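Local coordinates for single-stranded DNA-binding protein (Thermus thermophilus, PDB 2CWA), which binds single-stranded DNA, with a predicted role in replication, recombination and repair and in recruiting partner proteins to their sites of action, at residues F9-L14 and P122-A127; A15-M20 and L69-Q74. One frame throughout, in Å; residues are numbered along the deposited sequence.

From the N terminus, the long strand 5-22 supplies the first partner of both contacts. Residues 9-14 belong to interaction 1, and the chain then passes through residues 15-20, which meet the loop 69-74 in interaction 2. That contact closes the smaller loop, spanning strands 28-39 and 49-59 and helix 60-64, and lies wholly within the larger loop that interaction 1 closes when 122-127 returns to 9-14. The two loops therefore nest and do not cross. Leu14 links the sites: its O lies 2.7 Å from Gly73 N, a probable hydrogen bond. Interaction 2 fastens parts of the first OB domain together, whereas interaction 1 joins that domain to the chain leading into the second.

Interaction 1: F9-L14 and P122-A127; sequences FLIGAL and PRLRAA
The puckered ring of Pro122 brings CG to Leu14 O, at 3.6 Å; CD stands a little farther from the same oxygen. The setting is the first strand of an OB fold, part of strand 5-22, against which strand 122-125 packs in roughly antiparallel fashion. No hydrogen bond joins the two segments. Strand 122-125 pairs in parallel with strand 28-39, and Ile11 and Ala13 make their backbone bonds to Leu128 and Ala35.

Side chains and main chain fill the interface. Leu124 has CG anti to its backbone N (chi1 178°), and its CD2 branch touches Ile11 CG2 at 3.7 Å, where the two branched side chains cross obliquely. The same methyl lies 3.8 Å from Gly12 CA, a close approach to a residue that has no side chain of its own. Ala13 CB points toward the other strand and stands 4.4 Å from Leu124 CB and 4.2 Å from Pro122 O, a buried oxygen with no hydrogen-bonding partner in the model. At the turn into strand 128-145 the fit is tightest, with Ala127 CB only 3.1 Å from Ile11 O.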
ATOM      1  N   PHE A   9      -0.646  -6.494   4.291  1.00 16.52           N
ATOM      2  CA  PHE A   9      -1.357  -6.653   5.552  1.00 14.42           C
ATOM      3  C   PHE A   9      -1.722  -5.269   6.081  1.00 19.10           C
ATOM      4  O   PHE A   9      -0.843  -4.461   6.400  1.00 20.13           O
ATOM      5  CB  PHE A   9      -0.480  -7.371   6.580  1.00 20.09           C
ATOM      6  CG  PHE A   9      -0.089  -8.764   6.175  1.00 21.46           C
ATOM      7  CD1 PHE A   9      -0.998  -9.817   6.277  1.00 25.79           C
ATOM      8  CD2 PHE A   9       1.181  -9.024   5.681  1.00 22.11           C
ATOM      9  CE1 PHE A   9      -0.632 -11.119   5.887  1.00 23.37           C
ATOM     10  CE2 PHE A   9       1.556 -10.317   5.291  1.00 22.59           C
ATOM     11  CZ  PHE A   9       0.645 -11.361   5.396  1.00 18.39           C
ATOM     12  N   LEU A  10      -3.016  -5.007   6.180  1.00 18.44           N
ATOM     13  CA  LEU A  10      -3.494  -3.716   6.651  1.00 19.50           C
ATOM     14  C   LEU A  10      -4.564  -3.835   7.710  1.00 19.15           C
ATOM     15  O   LEU A  10      -5.441  -4.705   7.647  1.00 18.77           O
ATOM     16  CB  LEU A  10      -4.075  -2.903   5.482  1.00 17.98           C
ATOM     17  CG  LEU A  10      -3.134  -2.452   4.369  1.00 19.40           C
ATOM     18  CD1 LEU A  10      -3.956  -2.060   3.137  1.00 20.39           C
ATOM     19  CD2 LEU A  10      -2.287  -1.271   4.864  1.00 22.44           C
ATOM     20  N   ILE A  11      -4.472  -2.952   8.700  1.00 18.51           N
ATOM     21  CA  ILE A  11      -5.466  -2.861   9.750  1.00 19.91           C
ATOM     22  C   ILE A  11      -5.708  -1.365   9.934  1.00 22.00           C
ATOM     23  O   ILE A  11      -4.775  -0.602  10.218  1.00 21.26           O
ATOM     24  CB  ILE A  11      -5.003  -3.449  11.099  1.00 20.32           C
ATOM     25  CG1 ILE A  11      -4.792  -4.966  10.986  1.00 19.34           C
ATOM     26  CG2 ILE A  11      -6.075  -3.173  12.151  1.00 19.43           C
ATOM     27  CD1 ILE A  11      -4.390  -5.626  12.311  1.00 17.58           C
ATOM     28  N   GLY A  12      -6.955  -0.952   9.745  1.00 22.47           N
ATOM     29  CA  GLY A  12      -7.309   0.449   9.884  1.00 24.36           C
ATOM     30  C   GLY A  12      -8.806   0.599  10.033  1.00 22.58           C
ATOM     31  O   GLY A  12      -9.533  -0.391  10.098  1.00 22.03           O
ATOM     32  N   ALA A  13      -9.270   1.840  10.095  1.00 21.40           N
ATOM     33  CA  ALA A  13     -10.691   2.113  10.232  1.00 22.10           C
ATOM     34  C   ALA A  13     -11.246   2.498   8.868  1.00 20.46           C
ATOM     35  O   ALA A  13     -10.537   3.065   8.051  1.00 21.60           O
ATOM     36  CB  ALA A  13     -10.909   3.257  11.228  1.00 23.54           C
ATOM     37  N   LEU A  14     -12.507   2.174   8.611  1.00 21.62           N
ATOM     38  CA  LEU A  14     -13.101   2.544   7.334  1.00 22.52           C
ATOM     39  C   LEU A  14     -13.357   4.046   7.389  1.00 21.14           C
ATOM     40  O   LEU A  14     -14.141   4.511   8.217  1.00 23.43           O
ATOM     41  CB  LEU A  14     -14.415   1.802   7.114  1.00 19.52           C
ATOM     42  CG  LEU A  14     -14.276   0.283   6.980  1.00 20.90           C
ATOM     43  CD1 LEU A  14     -15.630  -0.316   6.661  1.00 22.97           C
ATOM     44  CD2 LEU A  14     -13.265  -0.041   5.893  1.00 21.24           C
ATOM     45  N   PRO A 122     -12.622   8.943  10.388  1.00 31.69           N
ATOM     46  CA  PRO A 122     -11.780   8.271  11.381  1.00 30.31           C
ATOM     47  C   PRO A 122     -10.525   7.609  10.815  1.00 31.48           C
ATOM     48  O   PRO A 122     -10.520   7.120   9.684  1.00 33.07           O
ATOM     49  CB  PRO A 122     -12.734   7.256  12.002  1.00 29.04           C
ATOM     50  CG  PRO A 122     -13.589   6.862  10.846  1.00 27.93           C
ATOM     51  CD  PRO A 122     -13.886   8.208  10.191  1.00 31.18           C
ATOM     52  N   ARG A 123      -9.462   7.623  11.614  1.00 32.33           N
ATOM     53  CA  ARG A 123      -8.188   6.993  11.269  1.00 32.49           C
ATOM     54  C   ARG A 123      -7.762   6.213  12.509  1.00 31.72           C
ATOM     55  O   ARG A 123      -7.794   6.746  13.624  1.00 29.82           O
ATOM     56  CB  ARG A 123      -7.108   8.031  10.947  1.00 36.53           C
ATOM     57  CG  ARG A 123      -7.353   8.851   9.698  1.00 43.55           C
ATOM     58  CD  ARG A 123      -6.086   9.581   9.277  1.00 45.97           C
ATOM     59  NE  ARG A 123      -5.484  10.323  10.382  1.00 50.54           N
ATOM     60  CZ  ARG A 123      -4.633  11.333  10.226  1.00 54.00           C
ATOM     61  NH1 ARG A 123      -4.285  11.725   9.007  1.00 55.30           N
ATOM     62  NH2 ARG A 123      -4.134  11.955  11.285  1.00 55.07           N
ATOM     63  N   LEU A 124      -7.372   4.957  12.324  1.00 26.65           N
ATOM     64  CA  LEU A 124      -6.943   4.131  13.450  1.00 25.62           C
ATOM     65  C   LEU A 124      -5.525   4.489  13.894  1.00 22.32           C
ATOM     66  O   LEU A 124      -4.597   4.522  13.082  1.00 23.10           O
ATOM     67  CB  LEU A 124      -6.992   2.638  13.078  1.00 21.57           C
ATOM     68  CG  LEU A 124      -6.532   1.639  14.154  1.00 23.17           C
ATOM     69  CD1 LEU A 124      -7.467   1.692  15.366  1.00 19.09           C
ATOM     70  CD2 LEU A 124      -6.516   0.226  13.569  1.00 21.69           C
ATOM     71  N   ARG A 125      -5.359   4.754  15.188  1.00 24.71           N
ATOM     72  CA  ARG A 125      -4.042   5.068  15.727  1.00 24.65           C
ATOM     73  C   ARG A 125      -3.326   3.734  15.940  1.00 22.44           C
ATOM     74  O   ARG A 125      -3.968   2.737  16.259  1.00 23.23           O
ATOM     75  CB  ARG A 125      -4.174   5.816  17.057  1.00 30.15           C
ATOM     76  CG  ARG A 125      -5.033   7.071  16.957  1.00 34.96           C
ATOM     77  CD  ARG A 125      -5.011   7.876  18.246  1.00 46.03           C
ATOM     78  NE  ARG A 125      -3.708   8.488  18.475  1.00 54.51           N
ATOM     79  CZ  ARG A 125      -3.421   9.264  19.515  1.00 60.84           C
ATOM     80  NH1 ARG A 125      -4.351   9.527  20.427  1.00 62.92           N
ATOM     81  NH2 ARG A 125      -2.204   9.779  19.644  1.00 62.21           N
ATOM     82  N   ALA A 126      -2.009   3.717  15.755  1.00 25.67           N
ATOM     83  CA  ALA A 126      -1.217   2.489  15.913  1.00 25.86           C
ATOM     84  C   ALA A 126      -1.739   1.402  14.964  1.00 26.74           C
ATOM     85  O   ALA A 126      -1.846   0.227  15.335  1.00 28.29           O
ATOM     86  CB  ALA A 126      -1.279   1.997  17.366  1.00 24.54           C
ATOM     87  N   ALA A 127      -2.048   1.805  13.735  1.00 23.50           N
ATOM     88  CA  ALA A 127      -2.570   0.892  12.719  1.00 23.77           C
ATOM     89  C   ALA A 127      -1.499  -0.051  12.168  1.00 23.83           C
ATOM     90  O   ALA A 127      -0.322   0.043  12.518  1.00 21.53           O
ATOM     91  CB  ALA A 127      -3.185   1.706  11.564  1.00 18.14           C
TER

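Interaction 2: A15-M20 and L69-Q74; sequences ATRPDM and LLDQGQ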
ATOM      1  N   ALA A  15     -12.682   4.790   6.521  1.00 22.94           N
ATOM      2  CA  ALA A  15     -12.814   6.246   6.477  1.00 27.32           C
ATOM      3  C   ALA A  15     -14.231   6.695   6.136  1.00 31.61           C
ATOM      4  O   ALA A  15     -14.698   7.736   6.612  1.00 28.09           O
ATOM      5  CB  ALA A  15     -11.829   6.819   5.473  1.00 26.91           C
ATOM      6  N   THR A  16     -14.905   5.903   5.306  1.00 30.88           N
ATOM      7  CA  THR A  16     -16.273   6.185   4.885  1.00 33.40           C
ATOM      8  C   THR A  16     -17.000   4.866   4.663  1.00 35.51           C
ATOM      9  O   THR A  16     -16.374   3.806   4.597  1.00 31.49           O
ATOM     10  CB  THR A  16     -16.310   6.950   3.553  1.00 34.25           C
ATOM     11  OG1 THR A  16     -15.646   6.175   2.545  1.00 33.41           O
ATOM     12  CG2 THR A  16     -15.627   8.299   3.685  1.00 34.80           C
ATOM     13  N   ARG A  17     -18.321   4.932   4.552  1.00 35.88           N
ATOM     14  CA  ARG A  17     -19.104   3.733   4.302  1.00 40.12           C
ATOM     15  C   ARG A  17     -18.650   3.230   2.927  1.00 38.17           C
ATOM     16  O   ARG A  17     -18.540   4.007   1.980  1.00 38.65           O
ATOM     17  CB  ARG A  17     -20.600   4.067   4.296  1.00 43.18           C
ATOM     18  CG  ARG A  17     -21.506   2.847   4.369  1.00 49.02           C
ATOM     19  CD  ARG A  17     -22.959   3.247   4.599  1.00 54.01           C
ATOM     20  NE  ARG A  17     -23.828   2.078   4.714  1.00 60.76           N
ATOM     21  CZ  ARG A  17     -23.723   1.161   5.670  1.00 63.55           C
ATOM     22  NH1 ARG A  17     -22.786   1.276   6.601  1.00 64.87           N
ATOM     23  NH2 ARG A  17     -24.547   0.120   5.691  1.00 66.44           N
ATOM     24  N   PRO A  18     -18.368   1.924   2.808  1.00 35.96           N
ATOM     25  CA  PRO A  18     -17.914   1.315   1.551  1.00 35.72           C
ATOM     26  C   PRO A  18     -18.889   1.398   0.377  1.00 37.20           C
ATOM     27  O   PRO A  18     -20.106   1.427   0.564  1.00 36.40           O
ATOM     28  CB  PRO A  18     -17.612  -0.124   1.963  1.00 35.41           C
ATOM     29  CG  PRO A  18     -18.629  -0.377   3.021  1.00 36.95           C
ATOM     30  CD  PRO A  18     -18.567   0.897   3.842  1.00 35.80           C
ATOM     31  N   ASP A  19     -18.336   1.430  -0.834  1.00 39.60           N
ATOM     32  CA  ASP A  19     -19.135   1.517  -2.053  1.00 40.59           C
ATOM     33  C   ASP A  19     -19.205   0.167  -2.773  1.00 38.13           C
ATOM     34  O   ASP A  19     -18.207  -0.301  -3.325  1.00 39.37           O
ATOM     35  CB  ASP A  19     -18.539   2.574  -2.989  1.00 42.58           C
ATOM     36  CG  ASP A  19     -18.414   3.939  -2.326  1.00 48.69           C
ATOM     37  OD1 ASP A  19     -19.445   4.476  -1.863  1.00 47.09           O
ATOM     38  OD2 ASP A  19     -17.284   4.473  -2.270  1.00 49.98           O
HETATM   39  N   MSE A  20     -20.384  -0.451  -2.766  1.00 35.45           N
HETATM   40  CA  MSE A  20     -20.576  -1.753  -3.412  1.00 38.13           C
HETATM   41  C   MSE A  20     -21.279  -1.648  -4.762  1.00 37.26           C
HETATM   42  O   MSE A  20     -22.247  -0.901  -4.917  1.00 34.95           O
HETATM   43  CB  MSE A  20     -21.392  -2.680  -2.506  1.00 38.89           C
HETATM   44  CG  MSE A  20     -21.809  -4.002  -3.155  1.00 41.50           C
HETATM   45 SE   MSE A  20     -20.420  -5.371  -3.196  1.00 46.71          SE
HETATM   46  CE  MSE A  20     -21.023  -6.403  -1.700  1.00 36.71           C
ATOM     47  N   LEU A  69     -22.809  -4.531   5.571  1.00 43.16           N
ATOM     48  CA  LEU A  69     -22.457  -4.903   6.940  1.00 42.70           C
ATOM     49  C   LEU A  69     -21.389  -3.998   7.549  1.00 40.25           C
ATOM     50  O   LEU A  69     -21.231  -3.954   8.769  1.00 40.16           O
ATOM     51  CB  LEU A  69     -21.950  -6.347   7.009  1.00 40.37           C
ATOM     52  CG  LEU A  69     -22.958  -7.494   7.066  1.00 44.54           C
ATOM     53  CD1 LEU A  69     -23.677  -7.615   5.741  1.00 45.23           C
ATOM     54  CD2 LEU A  69     -22.227  -8.789   7.388  1.00 41.60           C
ATOM     55  N   LEU A  70     -20.656  -3.284   6.704  1.00 36.12           N
ATOM     56  CA  LEU A  70     -19.589  -2.416   7.186  1.00 34.37           C
ATOM     57  C   LEU A  70     -19.941  -0.932   7.108  1.00 36.12           C
ATOM     58  O   LEU A  70     -20.453  -0.457   6.093  1.00 35.86           O
ATOM     59  CB  LEU A  70     -18.315  -2.683   6.385  1.00 32.26           C
ATOM     60  CG  LEU A  70     -17.899  -4.152   6.235  1.00 34.74           C
ATOM     61  CD1 LEU A  70     -16.644  -4.222   5.380  1.00 31.67           C
ATOM     62  CD2 LEU A  70     -17.664  -4.791   7.598  1.00 31.15           C
ATOM     63  N   ASP A  71     -19.649  -0.202   8.181  1.00 35.22           N
ATOM     64  CA  ASP A  71     -19.935   1.227   8.233  1.00 36.24           C
ATOM     65  C   ASP A  71     -18.668   2.023   8.534  1.00 34.11           C
ATOM     66  O   ASP A  71     -17.644   1.458   8.924  1.00 29.74           O
ATOM     67  CB  ASP A  71     -20.975   1.519   9.319  1.00 41.56           C
ATOM     68  CG  ASP A  71     -21.872   2.700   8.969  1.00 48.10           C
ATOM     69  OD1 ASP A  71     -21.376   3.685   8.374  1.00 47.26           O
ATOM     70  OD2 ASP A  71     -23.077   2.644   9.301  1.00 52.01           O
ATOM     71  N   GLN A  72     -18.744   3.336   8.344  1.00 29.33           N
ATOM     72  CA  GLN A  72     -17.616   4.217   8.618  1.00 26.83           C
ATOM     73  C   GLN A  72     -17.169   3.978  10.061  1.00 24.37           C
ATOM     74  O   GLN A  72     -17.998   3.756  10.941  1.00 24.67           O
ATOM     75  CB  GLN A  72     -18.050   5.680   8.445  1.00 27.31           C
ATOM     76  CG  GLN A  72     -16.980   6.718   8.747  1.00 25.09           C
ATOM     77  CD  GLN A  72     -17.502   8.142   8.589  1.00 26.26           C
ATOM     78  OE1 GLN A  72     -18.472   8.525   9.234  1.00 25.53           O
ATOM     79  NE2 GLN A  72     -16.868   8.920   7.721  1.00 26.79           N
ATOM     80  N   GLY A  73     -15.862   4.002  10.298  1.00 25.61           N
ATOM     81  CA  GLY A  73     -15.359   3.800  11.646  1.00 28.03           C
ATOM     82  C   GLY A  73     -14.969   2.371  11.992  1.00 30.40           C
ATOM     83  O   GLY A  73     -14.097   2.145  12.833  1.00 27.27           O
ATOM     84  N   GLN A  74     -15.615   1.404  11.346  1.00 27.45           N
ATOM     85  CA  GLN A  74     -15.331  -0.008  11.592  1.00 26.39           C
ATOM     86  C   GLN A  74     -13.851  -0.336  11.412  1.00 21.91           C
ATOM     87  O   GLN A  74     -13.234   0.067  10.437  1.00 21.91           O
ATOM     88  CB  GLN A  74     -16.151  -0.874  10.632  1.00 26.87           C
ATOM     89  CG  GLN A  74     -15.854  -2.369  10.719  1.00 29.79           C
ATOM     90  CD  GLN A  74     -16.428  -3.019  11.962  1.00 33.85           C
ATOM     91  OE1 GLN A  74     -17.644  -3.042  12.158  1.00 35.46           O
ATOM     92  NE2 GLN A  74     -15.554  -3.555  12.812  1.00 30.09           N
TER
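Thr16 and Gln72 bring their CA atoms to within 4.4 Å where the two segments pass in roughly antiparallel directions, residues 69-74 having no regular secondary structure. Gln72 spans the gap with its side chain: CG is anti to the backbone N (chi1 178°), the chain continues extended, and NE2 donates to Ala15 O at 2.7 Å. That bond is nearly straight, at 168°, and the oxygen lies almost in the amide plane of Gln72. Arg17, extended from CG to NE, runs to Asp71 and forms a salt bridge from NH1 to OD2, 3.0 Å long. NH1 also lies 2.9 Å from Asp71 CG, too near for a carbon, so the detailed geometry of the pair is doubtful. The guanidinium and carboxylate planes are 54° apart, and Asp71 CB lies at the guanidinium edge, in its plane. Asp71 OD1 also accepts Gln72 N at 2.7 Å through its anti lone pair, which would help to fix the carboxylate that Arg17 meets.

The contact belongs to an OB fold, in which the loop after helix 60-64 folds back against the first strand before strand 75-85 begins. A type II beta turn from Asp71 to Gln74 shapes that loop, with Gly73 at its third position, and Gly73 O also accepts a hydrogen bond from Arg114 NE. Pro18 packs crosswise over Leu70, its CG 4.1 Å from Leu70 CB and its CD 3.2 Å from Leu70 O. An alanine in place of Pro18 would lack CG and CD, which would probably open a gap beside Leu70 CB and its carbonyl. Leu70 also touches Leu14 and Leu104.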